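Local coordinates for geranyltranstransferase (Staphylococcus aureus, PDB 1RTR), which probably condenses isopentenyl pyrophosphate with allylic pyrophosphates to make farnesyl pyrophosphate, the C15 building block of isoprenoid biosynthesis, at residues A[48-51]-A[52-56]; A[131-134]-A[135-139]. One frame throughout, in Å; residues are numbered along the deposited sequence.

Overall arrangement
Both contacts are local: each joins neighbouring turns of a single helix, so neither closes a loop, and they follow one another along the chain without nesting or crossing. Contact 1 comes first, along all but the first three residues of helix 45-56, where every touching residue is buried among helices 6-18, 179-193 and 279-289. Contact 2 opens helix 131-145, farther from the middle of the chain, beside helix 105-124 and against the second subunit. Their centres lie about 18 Å apart and their nearest atoms about 6 Å, without touching. Helix 179-193 meets side chains from both, so it stands as a shared neighbour between the two helices of a mainly helical fold.

Contact 1: residues A[48-51]-A[52-56]; sequences VLLL and LTLDS
The carbonyl oxygen of Leu49 is gripped twice by Thr53. The backbone N of Thr53 donates to it at 2.9 Å, and Thr53 OG1 gives a second hydrogen bond to Leu49 O at 2.8 Å. The two donors come from opposite faces of the carbonyl plane, the hydroxyl standing 41° out of it. What makes this possible is the first torsion of Thr53 (chi1 -58°), which swings OG1 to the side of its own backbone N and back over the preceding turn, so the hydroxyl of this buried threonine spends its proton inside its own helix. Ser56 repeats the pattern nearly one turn on, with both OG and N bonded to Leu52 O.

Alongside this polar edge run two apolar pairs. Val48 and Leu52 lie side by side and point the same way; Val48 CG1 meets Leu52 CD1 at 3.4 Å. The backbone bond from Leu52 N to Val48 O joins the same two residues, and is short and straight (2.7 Å). Leu50 and Leu54 pair in the same manner, but their CD1 atoms approach only to 4.2 Å.

The turns are packed on three helices. Leu52 and Thr53 reach helix 279-289, Leu49, Leu50 and Thr53 face helix 179-193, and Val48, Leu51 and Leu52 pack on helix 6-18, while Asp55 OD1 accepts a hydrogen bond from Thr2 N near the N terminus. Threonine and serine bonding back to the carbonyl four residues earlier is a familiar device of buried alpha-helices, here used in a core helix of the mainly helical polyprenyl synthetase fold.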
loop_
_atom_site.group_PDB
_atom_site.type_symbol
_atom_site.label_atom_id
_atom_site.label_comp_id
_atom_site.label_asym_id
_atom_site.label_seq_id
_atom_site.Cartn_x
_atom_site.Cartn_y
_atom_site.Cartn_z
ATOM N N VAL A 48 3.155 13.251 -15.146
ATOM C CA VAL A 48 3.596 14.393 -15.940
ATOM C C VAL A 48 3.498 15.686 -15.144
ATOM O O VAL A 48 4.438 16.497 -15.146
ATOM C CB VAL A 48 2.847 14.469 -17.275
ATOM C CG1 VAL A 48 2.848 15.885 -17.812
ATOM C CG2 VAL A 48 3.506 13.521 -18.295
ATOM N N LEU A 49 2.375 15.862 -14.446
ATOM C CA LEU A 49 2.192 16.976 -13.521
ATOM C C LEU A 49 3.358 17.091 -12.565
ATOM O O LEU A 49 3.912 18.177 -12.410
ATOM C CB LEU A 49 0.885 16.835 -12.738
ATOM C CG LEU A 49 0.453 18.012 -11.858
ATOM C CD1 LEU A 49 0.482 19.333 -12.634
ATOM C CD2 LEU A 49 -0.934 17.762 -11.302
ATOM N N LEU A 50 3.741 15.978 -11.937
ATOM C CA LEU A 50 4.820 15.987 -10.944
ATOM C C LEU A 50 6.147 16.413 -11.585
ATOM O O LEU A 50 6.843 17.309 -11.084
ATOM C CB LEU A 50 4.905 14.624 -10.237
ATOM C CG LEU A 50 6.066 13.998 -9.435
ATOM C CD1 LEU A 50 7.090 14.940 -8.847
ATOM C CD2 LEU A 50 5.502 13.111 -8.340
ATOM N N LEU A 51 6.470 15.775 -12.707
ATOM C CA LEU A 51 7.638 16.127 -13.513
ATOM C C LEU A 51 7.660 17.611 -13.902
ATOM O O LEU A 51 8.647 18.315 -13.629
ATOM C CB LEU A 51 7.697 15.224 -14.754
ATOM C CG LEU A 51 8.444 13.871 -14.694
ATOM C CD1 LEU A 51 8.925 13.430 -13.284
ATOM C CD2 LEU A 51 7.632 12.775 -15.370
ATOM N N LEU A 52 6.574 18.104 -14.504
ATOM C CA LEU A 52 6.506 19.519 -14.919
ATOM C C LEU A 52 6.581 20.504 -13.749
ATOM O O LEU A 52 7.219 21.561 -13.871
ATOM C CB LEU A 52 5.284 19.792 -15.809
ATOM C CG LEU A 52 5.345 19.126 -17.203
ATOM C CD1 LEU A 52 4.012 19.105 -17.897
ATOM C CD2 LEU A 52 6.388 19.777 -18.096
ATOM N N THR A 53 5.969 20.165 -12.614
ATOM C CA THR A 53 6.078 21.001 -11.414
ATOM C C THR A 53 7.531 21.197 -10.950
ATOM O O THR A 53 7.927 22.310 -10.574
ATOM C CB THR A 53 5.203 20.434 -10.252
ATOM O OG1 THR A 53 3.835 20.352 -10.664
ATOM C CG2 THR A 53 5.172 21.386 -9.070
ATOM N N LEU A 54 8.314 20.121 -10.951
ATOM C CA LEU A 54 9.746 20.222 -10.626
ATOM C C LEU A 54 10.493 21.151 -11.595
ATOM O O LEU A 54 11.347 21.945 -11.181
ATOM C CB LEU A 54 10.410 18.848 -10.662
ATOM C CG LEU A 54 10.235 17.913 -9.476
ATOM C CD1 LEU A 54 10.816 16.550 -9.824
ATOM C CD2 LEU A 54 10.868 18.500 -8.191
ATOM N N ASP A 55 10.169 21.039 -12.884
ATOM C CA ASP A 55 10.796 21.878 -13.896
ATOM C C ASP A 55 10.479 23.367 -13.703
ATOM O O ASP A 55 11.372 24.205 -13.826
ATOM C CB ASP A 55 10.419 21.419 -15.307
ATOM C CG ASP A 55 11.282 22.073 -16.367
ATOM O OD1 ASP A 55 10.762 22.902 -17.149
ATOM O OD2 ASP A 55 12.507 21.840 -16.469
ATOM N N SER A 56 9.219 23.681 -13.382
ATOM C CA SER A 56 8.807 25.045 -13.048
ATOM C C SER A 56 9.561 25.566 -11.857
ATOM O O SER A 56 9.747 26.778 -11.710
ATOM C CB SER A 56 7.321 25.109 -12.703
ATOM O OG SER A 56 6.539 24.405 -13.640
#

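Contact 2: residues A[131-134]-A[135-139]; sequences DEVK and IKVLQ
Lys134 and Leu138 meet at the carbonyl oxygen of the lysine: Lys134 O takes the backbone hydrogen bond of Leu138 N at 3.0 Å. Leu138 also leans its side chain on that oxygen, with Leu138 CD1 3.4 Å from Lys134 O. The lysine side chain leaves the contact. Bent at both chi3 and chi4, it carries NZ to the carbonyl oxygen of Asp126, its main partner, and Asp131 OD2 is a more distant companion, forming a long salt bridge to Lys134 NZ at 3.7 Å. NZ of this buried lysine thus links the start of the helix to the chain just ahead of it.

Ile135 sits over the first turn. Its CG1, turned to the side of the backbone N (chi1 -68°), lies 3.3 Å from Asp131 O, the same oxygen that accepts the hydrogen bond from Ile135 N.

Lys136 behaves differently from Lys134. Its chain runs out extended and crosses that of Glu132 at a slant, and Lys136 CE comes to 4.0 Å from Glu132 OE2. The charged ends, Glu132 OE2 and Lys136 NZ, remain 4.6 Å apart, too far for a direct salt bridge, though opposite charges at that range probably still favour each other.

Val137 and Leu138 pack on helix 105-124, while Val133, Lys136 (on Asp191) and Val137 touch helix 179-193. Ile135 meets Ile135 of the second subunit, and Glu132 packs on Asp131 of that subunit. These are the N-terminal turns of an alpha-helix that lies between the helices of its own subunit and the second subunit, at the interface of a mainly helical polyprenyl synthetase dimer.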
loop_
_atom_site.group_PDB
_atom_site.type_symbol
_atom_site.label_atom_id
_atom_site.label_comp_id
_atom_site.label_asym_id
_atom_site.label_seq_id
_atom_site.Cartn_x
_atom_site.Cartn_y
_atom_site.Cartn_z
ATOM N N ASP A 131 17.157 10.761 2.642
ATOM C CA ASP A 131 16.178 10.059 3.454
ATOM C C ASP A 131 15.109 11.016 4.000
ATOM O O ASP A 131 13.925 10.651 4.104
ATOM C CB ASP A 131 16.882 9.246 4.547
ATOM C CG ASP A 131 17.667 8.060 3.972
ATOM O OD1 ASP A 131 18.456 7.439 4.729
ATOM O OD2 ASP A 131 17.557 7.681 2.774
ATOM N N GLU A 132 15.519 12.243 4.311
ATOM C CA GLU A 132 14.586 13.262 4.773
ATOM C C GLU A 132 13.492 13.557 3.716
ATOM O O GLU A 132 12.303 13.560 4.037
ATOM C CB GLU A 132 15.341 14.524 5.235
ATOM C CG GLU A 132 14.659 15.851 4.923
ATOM C CD GLU A 132 14.589 16.774 6.121
ATOM O OE1 GLU A 132 15.390 17.738 6.176
ATOM O OE2 GLU A 132 13.725 16.536 7.006
ATOM N N VAL A 133 13.883 13.759 2.462
ATOM C CA VAL A 133 12.913 14.057 1.414
ATOM C C VAL A 133 12.065 12.812 1.117
ATOM O O VAL A 133 10.864 12.912 0.848
ATOM C CB VAL A 133 13.604 14.625 0.128
ATOM C CG1 VAL A 133 12.616 14.872 -0.976
ATOM C CG2 VAL A 133 14.342 15.913 0.439
ATOM N N LYS A 134 12.690 11.639 1.190
ATOM C CA LYS A 134 11.995 10.378 0.934
ATOM C C LYS A 134 10.837 10.163 1.902
ATOM O O LYS A 134 9.750 9.753 1.495
ATOM C CB LYS A 134 12.966 9.204 1.041
ATOM C CG LYS A 134 13.746 8.914 -0.220
ATOM C CD LYS A 134 14.453 7.588 -0.082
ATOM C CE LYS A 134 15.947 7.766 0.031
ATOM N NZ LYS A 134 16.565 6.617 -0.637
ATOM N N ILE A 135 11.076 10.439 3.181
ATOM C CA ILE A 135 10.023 10.356 4.186
ATOM C C ILE A 135 8.866 11.302 3.849
ATOM O O ILE A 135 7.713 10.894 3.868
ATOM C CB ILE A 135 10.599 10.594 5.616
ATOM C CG1 ILE A 135 11.510 9.430 6.032
ATOM C CG2 ILE A 135 9.500 10.766 6.644
ATOM C CD1 ILE A 135 10.899 8.033 5.871
ATOM N N LYS A 136 9.185 12.543 3.484
ATOM C CA LYS A 136 8.173 13.544 3.161
ATOM C C LYS A 136 7.253 13.088 2.039
ATOM O O LYS A 136 6.020 13.177 2.168
ATOM C CB LYS A 136 8.824 14.866 2.796
ATOM C CG LYS A 136 9.373 15.608 3.977
ATOM C CD LYS A 136 9.754 17.008 3.558
ATOM C CE LYS A 136 10.868 17.559 4.424
ATOM N NZ LYS A 136 11.226 18.924 3.955
ATOM N N VAL A 137 7.853 12.589 0.951
ATOM C CA VAL A 137 7.105 12.053 -0.177
ATOM C C VAL A 137 6.235 10.860 0.239
ATOM O O VAL A 137 5.043 10.809 -0.088
ATOM C CB VAL A 137 8.040 11.671 -1.353
ATOM C CG1 VAL A 137 7.244 11.095 -2.517
ATOM C CG2 VAL A 137 8.800 12.881 -1.830
ATOM N N LEU A 138 6.833 9.907 0.956
ATOM C CA LEU A 138 6.124 8.692 1.380
ATOM C C LEU A 138 4.944 9.029 2.283
ATOM O O LEU A 138 3.836 8.532 2.081
ATOM C CB LEU A 138 7.069 7.731 2.111
ATOM C CG LEU A 138 7.947 6.844 1.238
ATOM C CD1 LEU A 138 9.223 6.467 1.976
ATOM C CD2 LEU A 138 7.218 5.588 0.787
ATOM N N GLN A 139 5.198 9.884 3.273
ATOM C CA GLN A 139 4.166 10.360 4.180
ATOM C C GLN A 139 3.014 10.954 3.402
ATOM O O GLN A 139 1.856 10.613 3.637
ATOM C CB GLN A 139 4.731 11.411 5.133
ATOM C CG GLN A 139 4.060 11.416 6.488
ATOM C CD GLN A 139 4.727 12.369 7.461
ATOM O OE1 GLN A 139 4.095 12.809 8.422
ATOM N NE2 GLN A 139 6.008 12.699 7.217
#